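Local coordinates for hypothetical protein Atu2299 (Agrobacterium tumefaciens, PDB 2HLY) that is of unknown function but belongs to the DUF2026 family, grouped with the papain-like CA clan of peptidases, and may share their fold, at residues A[10-14]-A[203-207]; A[16-21]-A[37-42]. All coordinates share one frame. Residue numbers count along the deposited sequence, not the author numbering.

Contact 1: A[10-14]-A[203-207]; sequences QTDYF and LTGAW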
ATOM      1  N   GLN A  10       4.287   3.477 -13.511  1.00  9.31           N
ATOM      2  CA  GLN A  10       3.712   4.461 -12.573  1.00  9.83           C
ATOM      3  C   GLN A  10       2.191   4.533 -12.716  1.00  9.35           C
ATOM      4  O   GLN A  10       1.446   4.529 -11.727  1.00  9.78           O
ATOM      5  CB  GLN A  10       4.357   5.843 -12.753  1.00 10.55           C
ATOM      6  CG  GLN A  10       3.735   6.882 -11.840  1.00 11.19           C
ATOM      7  CD  GLN A  10       4.404   8.237 -11.917  1.00 16.46           C
ATOM      8  OE1 GLN A  10       5.584   8.378 -11.585  1.00 20.45           O
ATOM      9  NE2 GLN A  10       3.646   9.242 -12.324  1.00 17.53           N
ATOM     10  N   THR A  11       1.714   4.596 -13.954  1.00  9.17           N
ATOM     11  CA  THR A  11       0.291   4.755 -14.151  1.00  9.90           C
ATOM     12  C   THR A  11      -0.488   3.561 -13.595  1.00  9.98           C
ATOM     13  O   THR A  11      -1.583   3.727 -13.049  1.00 10.27           O
ATOM     14  CB  THR A  11      -0.052   5.056 -15.631  1.00 10.62           C
ATOM     15  OG1 THR A  11      -1.381   5.593 -15.707  1.00 11.93           O
ATOM     16  CG2 THR A  11       0.118   3.817 -16.513  1.00 12.37           C
ATOM     17  N   ASP A  12       0.103   2.372 -13.699  1.00  9.60           N
ATOM     18  CA  ASP A  12      -0.536   1.141 -13.213  1.00  9.52           C
ATOM     19  C   ASP A  12      -0.467   1.044 -11.683  1.00  9.08           C
ATOM     20  O   ASP A  12      -1.390   0.548 -11.024  1.00  9.42           O
ATOM     21  CB  ASP A  12       0.088  -0.072 -13.905  1.00 10.35           C
ATOM     22  CG  ASP A  12      -0.281  -0.137 -15.387  1.00 10.64           C
ATOM     23  OD1 ASP A  12      -1.431   0.231 -15.720  1.00 11.65           O
ATOM     24  OD2 ASP A  12       0.565  -0.552 -16.213  1.00 12.05           O
ATOM     25  N   TYR A  13       0.628   1.530 -11.121  1.00  8.91           N
ATOM     26  CA  TYR A  13       0.715   1.668  -9.670  1.00  8.35           C
ATOM     27  C   TYR A  13      -0.449   2.522  -9.169  1.00  8.02           C
ATOM     28  O   TYR A  13      -1.110   2.178  -8.187  1.00  7.47           O
ATOM     29  CB  TYR A  13       2.046   2.310  -9.299  1.00  8.09           C
ATOM     30  CG  TYR A  13       2.150   2.763  -7.849  1.00  7.72           C
ATOM     31  CD1 TYR A  13       2.801   1.977  -6.886  1.00  8.49           C
ATOM     32  CD2 TYR A  13       1.641   3.997  -7.453  1.00  8.04           C
ATOM     33  CE1 TYR A  13       2.918   2.406  -5.558  1.00  8.42           C
ATOM     34  CE2 TYR A  13       1.747   4.431  -6.133  1.00  8.24           C
ATOM     35  CZ  TYR A  13       2.404   3.646  -5.200  1.00  6.97           C
ATOM     36  OH  TYR A  13       2.524   4.137  -3.916  1.00  8.47           O
ATOM     37  N   PHE A  14      -0.699   3.656  -9.826  1.00  7.59           N
ATOM     38  CA  PHE A  14      -1.815   4.491  -9.417  1.00  8.22           C
ATOM     39  C   PHE A  14      -3.168   3.802  -9.610  1.00  8.70           C
ATOM     40  O   PHE A  14      -4.060   3.974  -8.791  1.00  8.73           O
ATOM     41  CB  PHE A  14      -1.764   5.853 -10.114  1.00  8.67           C
ATOM     42  CG  PHE A  14      -0.679   6.764  -9.599  1.00  8.51           C
ATOM     43  CD1 PHE A  14      -0.447   6.909  -8.229  1.00  9.23           C
ATOM     44  CD2 PHE A  14       0.111   7.498 -10.496  1.00 10.94           C
ATOM     45  CE1 PHE A  14       0.551   7.780  -7.758  1.00 10.77           C
ATOM     46  CE2 PHE A  14       1.107   8.359 -10.028  1.00 11.40           C
ATOM     47  CZ  PHE A  14       1.326   8.493  -8.663  1.00 10.77           C
ATOM     48  N   LEU A 203      -3.586  12.027  -9.632  1.00 13.05           N
ATOM     49  CA  LEU A 203      -2.380  11.432  -9.044  1.00 12.73           C
ATOM     50  C   LEU A 203      -1.190  11.521  -9.976  1.00 12.77           C
ATOM     51  O   LEU A 203      -1.238  11.012 -11.101  1.00 11.95           O
ATOM     52  CB  LEU A 203      -2.644   9.967  -8.723  1.00 13.46           C
ATOM     53  CG  LEU A 203      -3.672   9.704  -7.620  1.00 12.88           C
ATOM     54  CD1 LEU A 203      -4.112   8.239  -7.658  1.00 15.90           C
ATOM     55  CD2 LEU A 203      -3.121  10.096  -6.247  1.00 16.60           C
ATOM     56  N   THR A 204      -0.116  12.148  -9.490  1.00 13.22           N
ATOM     57  CA  THR A 204       1.109  12.332 -10.260  1.00 14.33           C
ATOM     58  C   THR A 204       2.326  12.256  -9.339  1.00 13.77           C
ATOM     59  O   THR A 204       2.220  12.534  -8.143  1.00 14.34           O
ATOM     60  CB  THR A 204       1.143  13.728 -10.971  1.00 15.03           C
ATOM     61  OG1 THR A 204       1.289  14.762  -9.994  1.00 18.97           O
ATOM     62  CG2 THR A 204      -0.127  13.983 -11.815  1.00 16.58           C
ATOM     63  N   GLY A 205       3.472  11.911  -9.912  1.00 13.03           N
ATOM     64  CA  GLY A 205       4.746  12.000  -9.198  1.00 12.76           C
ATOM     65  C   GLY A 205       5.232  10.692  -8.599  1.00 12.22           C
ATOM     66  O   GLY A 205       4.451   9.767  -8.359  1.00 11.93           O
ATOM     67  N   ALA A 206       6.541  10.632  -8.368  1.00 11.86           N
ATOM     68  CA  ALA A 206       7.180   9.469  -7.752  1.00 12.01           C
ATOM     69  C   ALA A 206       8.268   9.892  -6.777  1.00 12.20           C
ATOM     70  O   ALA A 206       9.055  10.814  -7.063  1.00 12.84           O
ATOM     71  CB  ALA A 206       7.775   8.558  -8.821  1.00 11.98           C
ATOM     72  N   TRP A 207       8.302   9.229  -5.625  1.00 11.92           N
ATOM     73  CA  TRP A 207       9.372   9.441  -4.633  1.00 13.17           C
ATOM     74  C   TRP A 207      10.666   8.796  -5.074  1.00 14.09           C
ATOM     75  O   TRP A 207      11.753   9.262  -4.710  1.00 14.98           O
ATOM     76  CB  TRP A 207       8.974   8.861  -3.283  1.00 11.96           C
ATOM     77  CG  TRP A 207       7.831   9.585  -2.670  1.00 11.53           C
ATOM     78  CD1 TRP A 207       6.620   9.063  -2.338  1.00 11.91           C
ATOM     79  CD2 TRP A 207       7.786  10.977  -2.329  1.00 10.32           C
ATOM     80  NE1 TRP A 207       5.821  10.035  -1.778  1.00 10.05           N
ATOM     81  CE2 TRP A 207       6.497  11.227  -1.785  1.00 10.22           C
ATOM     82  CE3 TRP A 207       8.698  12.043  -2.438  1.00 11.68           C
ATOM     83  CZ2 TRP A 207       6.105  12.492  -1.328  1.00 10.51           C
ATOM     84  CZ3 TRP A 207       8.304  13.307  -1.996  1.00 11.83           C
ATOM     85  CH2 TRP A 207       7.015  13.524  -1.460  1.00 11.13           C
ATOM     86  OXT TRP A 207      10.665   7.789  -5.784  1.00 15.75           O
TER
HETATM   87  O   HOH W   1       4.056  12.068 -12.885  1.00 31.04           O
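The C-terminal tail, residues 203-207, runs in an extended conformation past the first turn of helix 10-24, the turn closed by the hydrogen bond from Phe14 N to Gln10 O (3.0 Å). Phe14 and Gln10, one turn apart, make the contact. Phe14, in the m rotamer with chi2 at -44°, turns its ring to the tail: Leu203 CB sits 3.8 Å from the ring centroid and 11° off the normal, a CH-pi contact over one face, while at the ring edge Phe14 CZ comes within 3.4 Å of Gly205 O. Gln10 has an extended aliphatic part (chi1 and chi2 both t), with chi3 at -63° setting the amide beside the backbone of the tail. A water links the segments there, accepting from Gln10 NE2 (2.9 Å) and from Gly205 N (3.0 Å); Gln10 OE1 packs against Ala206 CB at 3.5 Å. No direct hydrogen bond crosses. Gly205, at phi 98° and psi 158°, takes a backbone conformation in which a CB would jam against the carbonyl of Thr204. This surface contact carries the chain's end obliquely across the start of its first helix; Gly205 and Trp207 make backbone hydrogen bonds with Met119, and Tyr13 OH hydrogen-bonds to Asp100 O and Phe120 N, so helix start and tail both meet the four-stranded sheet where its outer strand 120-123 begins, Tyr13 also reaching the adjoining strand 97-100.

Contact 2: A[16-21]-A[37-42]; sequences IYRVIN and YFSTFG
Two alpha-helical segments, 16-21 and 37-42, cross steeply, with a signed crossing angle of +116° and the axes of these short segments 10.1 Å apart at closest. The register sets Ile20 CA 6.4 Å from Phe38 CA and Ile16 CA 6.8 Å from Gly42 CA. Backbone hydrogen bonds keep each helix regular, as from Ile20 N to Ile16 O (3.0 Å). Among the apolar contacts Ile20 (m, chi2 t) is central: its CG2 lies 3.6 Å from Phe38 CD1, and its CD1 3.8 Å from Phe41 CB and 3.6 Å from Gly42 N. Ile16 CG2 meets Gly42 CA at 4.3 Å, so both isoleucines reach the Gly42 backbone; a CB on Gly42 would clash with Phe38 O of its own helix. The aromatic pair joins Tyr17 (t, chi2 82°) and Phe38 (m, chi2 -70°): planes 7° apart but slid, centroids 5.5 Å apart, with Tyr17 CD1 3.4 Å from Phe38 CE1. On the polar side, Asn21 ND2 hydrogen-bonds to Thr199 OG1. This is the buried packing of consecutive helices 10-24 and 31-50; Phe41 also packs on Met165 and Ala166 of helix 160-172. No hydrogen bond spans the interface, so shape and apolar burial hold it.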
ATOM      1  N   ILE A  16      -3.714   0.691  -9.205  1.00  8.76           N
ATOM      2  CA  ILE A  16      -3.811  -0.253  -8.078  1.00  9.10           C
ATOM      3  C   ILE A  16      -4.206   0.484  -6.799  1.00  8.97           C
ATOM      4  O   ILE A  16      -5.138   0.087  -6.091  1.00  8.81           O
ATOM      5  CB  ILE A  16      -2.500  -1.061  -7.885  1.00  8.57           C
ATOM      6  CG1 ILE A  16      -2.287  -1.984  -9.093  1.00  9.60           C
ATOM      7  CG2 ILE A  16      -2.546  -1.871  -6.580  1.00  9.71           C
ATOM      8  CD1 ILE A  16      -0.888  -2.632  -9.169  1.00  9.87           C
ATOM      9  N   TYR A  17      -3.518   1.587  -6.525  1.00  8.76           N
ATOM     10  CA  TYR A  17      -3.883   2.417  -5.387  1.00  8.97           C
ATOM     11  C   TYR A  17      -5.361   2.812  -5.483  1.00  9.09           C
ATOM     12  O   TYR A  17      -6.108   2.670  -4.511  1.00  9.77           O
ATOM     13  CB  TYR A  17      -2.988   3.670  -5.253  1.00  9.75           C
ATOM     14  CG  TYR A  17      -3.633   4.707  -4.349  1.00 10.09           C
ATOM     15  CD1 TYR A  17      -3.519   4.613  -2.953  1.00  8.98           C
ATOM     16  CD2 TYR A  17      -4.416   5.736  -4.881  1.00 11.73           C
ATOM     17  CE1 TYR A  17      -4.153   5.532  -2.121  1.00 11.59           C
ATOM     18  CE2 TYR A  17      -5.047   6.672  -4.052  1.00 12.67           C
ATOM     19  CZ  TYR A  17      -4.917   6.557  -2.682  1.00 11.24           C
ATOM     20  OH  TYR A  17      -5.553   7.465  -1.839  1.00 14.53           O
ATOM     21  N   ARG A  18      -5.779   3.298  -6.654  1.00  8.33           N
ATOM     22  CA  ARG A  18      -7.163   3.778  -6.808  1.00  8.82           C
ATOM     23  C   ARG A  18      -8.185   2.668  -6.539  1.00  8.90           C
ATOM     24  O   ARG A  18      -9.164   2.900  -5.825  1.00  9.74           O
ATOM     25  CB  ARG A  18      -7.369   4.401  -8.182  1.00  9.07           C
ATOM     26  CG  ARG A  18      -8.628   5.264  -8.250  1.00 10.47           C
ATOM     27  CD  ARG A  18      -8.828   5.843  -9.650  1.00 12.14           C
ATOM     28  NE  ARG A  18      -7.718   6.697 -10.102  1.00 11.88           N
ATOM     29  CZ  ARG A  18      -7.561   7.982  -9.785  1.00 14.11           C
ATOM     30  NH1 ARG A  18      -8.438   8.597  -8.992  1.00 12.41           N
ATOM     31  NH2 ARG A  18      -6.516   8.661 -10.264  1.00 13.16           N
ATOM     32  N   VAL A  19      -7.930   1.473  -7.071  1.00  8.83           N
ATOM     33  CA  VAL A  19      -8.824   0.331  -6.873  1.00  9.40           C
ATOM     34  C   VAL A  19      -8.965   0.003  -5.388  1.00  9.62           C
ATOM     35  O   VAL A  19     -10.073  -0.122  -4.867  1.00  9.66           O
ATOM     36  CB  VAL A  19      -8.354  -0.896  -7.674  1.00  9.56           C
ATOM     37  CG1 VAL A  19      -9.066  -2.176  -7.197  1.00 10.99           C
ATOM     38  CG2 VAL A  19      -8.589  -0.645  -9.160  1.00  9.52           C
ATOM     39  N   ILE A  20      -7.831  -0.139  -4.705  1.00  9.33           N
ATOM     40  CA  ILE A  20      -7.858  -0.544  -3.306  1.00  9.94           C
ATOM     41  C   ILE A  20      -8.507   0.550  -2.460  1.00 10.38           C
ATOM     42  O   ILE A  20      -9.341   0.271  -1.580  1.00 11.10           O
ATOM     43  CB  ILE A  20      -6.442  -0.874  -2.787  1.00  9.80           C
ATOM     44  CG1 ILE A  20      -5.816  -1.984  -3.635  1.00  9.97           C
ATOM     45  CG2 ILE A  20      -6.498  -1.215  -1.285  1.00  9.69           C
ATOM     46  CD1 ILE A  20      -4.330  -2.220  -3.375  1.00  9.97           C
ATOM     47  N   ASN A  21      -8.141   1.802  -2.738  1.00 10.91           N
ATOM     48  CA  ASN A  21      -8.717   2.926  -2.001  1.00 12.15           C
ATOM     49  C   ASN A  21     -10.231   2.964  -2.151  1.00 11.87           C
ATOM     50  O   ASN A  21     -10.967   3.231  -1.195  1.00 12.42           O
ATOM     51  CB  ASN A  21      -8.144   4.238  -2.507  1.00 11.93           C
ATOM     52  CG  ASN A  21      -8.490   5.393  -1.610  1.00 14.27           C
ATOM     53  OD1 ASN A  21      -8.257   5.336  -0.394  1.00 17.23           O
ATOM     54  ND2 ASN A  21      -9.079   6.434  -2.190  1.00 16.09           N
ATOM     55  N   TYR A  37      -4.414  -3.585   4.154  1.00 10.29           N
ATOM     56  CA  TYR A  37      -5.171  -3.796   2.919  1.00 10.66           C
ATOM     57  C   TYR A  37      -4.370  -3.407   1.691  1.00  9.54           C
ATOM     58  O   TYR A  37      -4.369  -4.131   0.697  1.00 10.02           O
ATOM     59  CB  TYR A  37      -6.477  -3.001   2.935  1.00 11.83           C
ATOM     60  CG  TYR A  37      -7.560  -3.620   3.782  1.00 13.67           C
ATOM     61  CD1 TYR A  37      -8.380  -4.621   3.266  1.00 15.81           C
ATOM     62  CD2 TYR A  37      -7.777  -3.199   5.091  1.00 14.99           C
ATOM     63  CE1 TYR A  37      -9.398  -5.184   4.030  1.00 17.83           C
ATOM     64  CE2 TYR A  37      -8.785  -3.765   5.867  1.00 16.33           C
ATOM     65  CZ  TYR A  37      -9.588  -4.755   5.326  1.00 16.82           C
ATOM     66  OH  TYR A  37     -10.606  -5.330   6.080  1.00 19.85           O
ATOM     67  N   PHE A  38      -3.720  -2.248   1.723  1.00  9.07           N
ATOM     68  CA  PHE A  38      -2.917  -1.844   0.575  1.00  9.23           C
ATOM     69  C   PHE A  38      -1.852  -2.868   0.266  1.00  9.21           C
ATOM     70  O   PHE A  38      -1.625  -3.194  -0.886  1.00 10.47           O
ATOM     71  CB  PHE A  38      -2.289  -0.452   0.784  1.00  9.15           C
ATOM     72  CG  PHE A  38      -3.257   0.677   0.534  1.00  9.59           C
ATOM     73  CD1 PHE A  38      -3.690   0.958  -0.758  1.00  9.97           C
ATOM     74  CD2 PHE A  38      -3.734   1.449   1.585  1.00 10.55           C
ATOM     75  CE1 PHE A  38      -4.602   1.990  -1.000  1.00 11.29           C
ATOM     76  CE2 PHE A  38      -4.643   2.490   1.357  1.00 11.05           C
ATOM     77  CZ  PHE A  38      -5.077   2.754   0.060  1.00 10.12           C
ATOM     78  N   SER A  39      -1.235  -3.429   1.297  0.50  9.16           N
ATOM     79  CA  SER A  39      -0.116  -4.347   1.070  0.50  8.87           C
ATOM     80  C   SER A  39      -0.537  -5.743   0.654  0.50  9.10           C
ATOM     81  O   SER A  39       0.072  -6.346  -0.239  0.50  9.60           O
ATOM     82  CB  SER A  39       0.775  -4.395   2.297  0.50  8.97           C
ATOM     83  OG  SER A  39       1.340  -3.116   2.493  0.50  7.21           O
ATOM     84  N   THR A  40      -1.574  -6.271   1.294  1.00  9.30           N
ATOM     85  CA  THR A  40      -2.071  -7.607   0.890  1.00  9.94           C
ATOM     86  C   THR A  40      -2.818  -7.586  -0.446  1.00  9.90           C
ATOM     87  O   THR A  40      -2.594  -8.466  -1.298  1.00 10.62           O
ATOM     88  CB  THR A  40      -2.919  -8.275   1.965  1.00  9.77           C
ATOM     89  OG1 THR A  40      -4.042  -7.452   2.259  1.00 10.20           O
ATOM     90  CG2 THR A  40      -2.097  -8.508   3.242  1.00 11.61           C
ATOM     91  N   PHE A  41      -3.698  -6.592  -0.650  1.00  9.16           N
ATOM     92  CA  PHE A  41      -4.401  -6.504  -1.941  1.00  9.49           C
ATOM     93  C   PHE A  41      -3.422  -6.172  -3.081  1.00  9.11           C
ATOM     94  O   PHE A  41      -3.545  -6.706  -4.203  1.00  9.56           O
ATOM     95  CB  PHE A  41      -5.523  -5.460  -1.900  1.00  9.71           C
ATOM     96  CG  PHE A  41      -6.751  -5.886  -1.124  1.00  9.59           C
ATOM     97  CD1 PHE A  41      -6.674  -6.761  -0.040  1.00 11.44           C
ATOM     98  CD2 PHE A  41      -7.995  -5.387  -1.488  1.00 12.33           C
ATOM     99  CE1 PHE A  41      -7.832  -7.131   0.670  1.00 11.22           C
ATOM    100  CE2 PHE A  41      -9.136  -5.749  -0.789  1.00 13.35           C
ATOM    101  CZ  PHE A  41      -9.045  -6.614   0.304  1.00 11.14           C
ATOM    102  N   GLY A  42      -2.467  -5.272  -2.813  1.00  9.29           N
ATOM    103  CA  GLY A  42      -1.418  -4.964  -3.798  1.00  9.31           C
ATOM    104  C   GLY A  42      -0.612  -6.197  -4.180  1.00  9.17           C
ATOM    105  O   GLY A  42      -0.415  -6.489  -5.366  1.00 10.39           O
TER

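How the contacts relate
Both contacts use helix 10-24, contact 1 its first turn and contact 2 the turns that follow, and their centres lie about 13 Å apart. Contact 2 is core, its centre about 6 Å from the centre of the chain, and joins helices close in sequence; contact 1 is at the surface, its centre about 12 Å from the centre of the chain, and joins the start of the first helix to the C-terminal tail. Their chemistry follows: a water and the tail's backbone take part in contact 1, whereas contact 2 is mainly apolar and has no hydrogen bond across it. They touch through Leu203, whose CD1 lies 3.8 Å from Tyr17 CD2 and 3.6 Å from Arg18 NH2.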